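Local coordinates for protein ADP-dependent (S)-NAD(P)H-hydrate dehydratase (Enterococcus faecalis, PDB 2R3B) that probably dehydrates the S-form of hydrated NAD(P)H at the expense of ADP, repairing the damaged nicotinamide cofactor, at residues G227-T233 / Y274-P278. Sequence-based numbering, arbitrary orientation.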
# COMPACT_ATOMS: atom_id res chain seq x y z
N GLY B 227 -23.37 10.50 1.45
CA GLY B 227 -22.34 9.47 1.19
C GLY B 227 -20.93 9.91 1.56
O GLY B 227 -20.04 9.08 1.74
N MSE B 228 -20.74 11.22 1.72
CA MSE B 228 -19.46 11.82 2.09
C MSE B 228 -19.34 12.00 3.60
O MSE B 228 -18.35 12.51 4.09
CB MSE B 228 -19.31 13.17 1.39
CG MSE B 228 -19.22 13.08 -0.11
SE MSE B 228 -19.43 14.85 -0.95
CE MSE B 228 -17.74 15.58 -0.29
N ALA B 229 -20.38 11.61 4.35
CA ALA B 229 -20.42 11.80 5.81
C ALA B 229 -19.63 10.67 6.48
O ALA B 229 -20.19 9.79 7.14
CB ALA B 229 -21.85 11.82 6.30
N THR B 230 -18.32 10.71 6.29
CA THR B 230 -17.47 9.66 6.79
C THR B 230 -16.14 10.29 7.20
O THR B 230 -15.76 11.36 6.70
CB THR B 230 -17.26 8.53 5.74
OG1 THR B 230 -16.52 7.47 6.35
CG2 THR B 230 -16.53 9.00 4.50
N GLY B 231 -15.46 9.67 8.14
CA GLY B 231 -14.19 10.24 8.63
C GLY B 231 -13.19 10.43 7.52
O GLY B 231 -12.92 9.50 6.77
N GLY B 232 -12.61 11.63 7.43
CA GLY B 232 -11.58 11.95 6.44
C GLY B 232 -12.05 12.90 5.36
O GLY B 232 -11.24 13.47 4.65
N THR B 233 -13.36 13.02 5.19
CA THR B 233 -13.89 13.95 4.16
C THR B 233 -13.40 15.37 4.40
O THR B 233 -12.98 16.04 3.48
CB THR B 233 -15.41 13.89 4.11
OG1 THR B 233 -15.77 12.58 3.67
CG2 THR B 233 -15.96 14.92 3.13
N TYR B 274 -22.09 3.80 -2.09
CA TYR B 274 -22.97 4.13 -0.97
C TYR B 274 -22.28 5.08 0.03
O TYR B 274 -22.87 6.08 0.45
CB TYR B 274 -23.39 2.85 -0.29
CG TYR B 274 -24.41 3.01 0.79
CD1 TYR B 274 -25.74 3.23 0.48
CD2 TYR B 274 -24.05 2.95 2.13
CE1 TYR B 274 -26.70 3.40 1.48
CE2 TYR B 274 -25.00 3.08 3.14
CZ TYR B 274 -26.34 3.31 2.79
OH TYR B 274 -27.27 3.47 3.80
N VAL B 275 -21.03 4.77 0.37
CA VAL B 275 -20.15 5.69 1.09
C VAL B 275 -18.99 5.99 0.14
O VAL B 275 -18.49 5.08 -0.58
CB VAL B 275 -19.65 5.13 2.45
CG1 VAL B 275 -18.76 3.96 2.24
CG2 VAL B 275 -18.92 6.20 3.23
N VAL B 276 -18.60 7.27 0.14
CA VAL B 276 -17.53 7.76 -0.72
C VAL B 276 -16.25 7.83 0.13
O VAL B 276 -16.12 8.65 1.01
CB VAL B 276 -17.84 9.14 -1.27
CG1 VAL B 276 -16.66 9.65 -2.12
CG2 VAL B 276 -19.17 9.10 -2.12
N LEU B 277 -15.34 6.92 -0.12
CA LEU B 277 -14.06 6.90 0.61
C LEU B 277 -13.34 8.18 0.29
O LEU B 277 -13.15 8.51 -0.89
CB LEU B 277 -13.23 5.70 0.18
CG LEU B 277 -13.67 4.28 0.53
CD1 LEU B 277 -12.64 3.30 -0.06
CD2 LEU B 277 -13.87 4.08 2.03
N PRO B 278 -12.94 8.93 1.32
CA PRO B 278 -12.31 10.24 1.01
C PRO B 278 -11.08 10.19 0.12
O PRO B 278 -10.83 11.13 -0.68
CB PRO B 278 -11.94 10.75 2.40
CG PRO B 278 -12.93 10.19 3.27
CD PRO B 278 -13.11 8.77 2.76
O HOH W 1 -16.08 11.49 1.19
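Pro278 lays CG and CB against the turn that leads into helix 233-247: CG lies 3.4 Å from the amide N of Thr233, while CB rests on the Gly232 carbonyl. Proline fits here because its compact ring can lie close over Gly232 and the Thr233 amide. Gly232, second of the two central residues in a type II turn from Thr230 to Thr233, has a positive phi of 110° that favours glycine, and its lack of a side chain lets Pro278 CG come within 3.5 Å of Gly232 C. At the other end Gly227, equally bare, brings its CA to 3.5 Å from Tyr274 O; its O takes a nearly straight hydrogen bond (174°) from Val276 N at 2.8 Å, the donor standing above the carbonyl plane. This glycine-rich loop, with Gly232 at the N-cap position of the helix, belongs to the ribokinase-like fold; Gly234 and Asp235, just beyond it, are predicted to bind AMP and (6S)-NADPHX. Between the two ends, the CB of Thr230 faces segment 274-278, and with OG1 anti to the backbone N (chi1 -175°) the methyl CG2 is left to touch Val276 O at 3.5 Å and Pro278 CD at 3.8 Å; Val275 CG2 packs against CB. A water donates to both Thr233 OG1 and Val276 O, bridging the loops, and the same hydroxyl donates to Met228 O at 2.6 Å. Branched and apolar, buried Val276 also touches aliphatic Leu269 and Ile281.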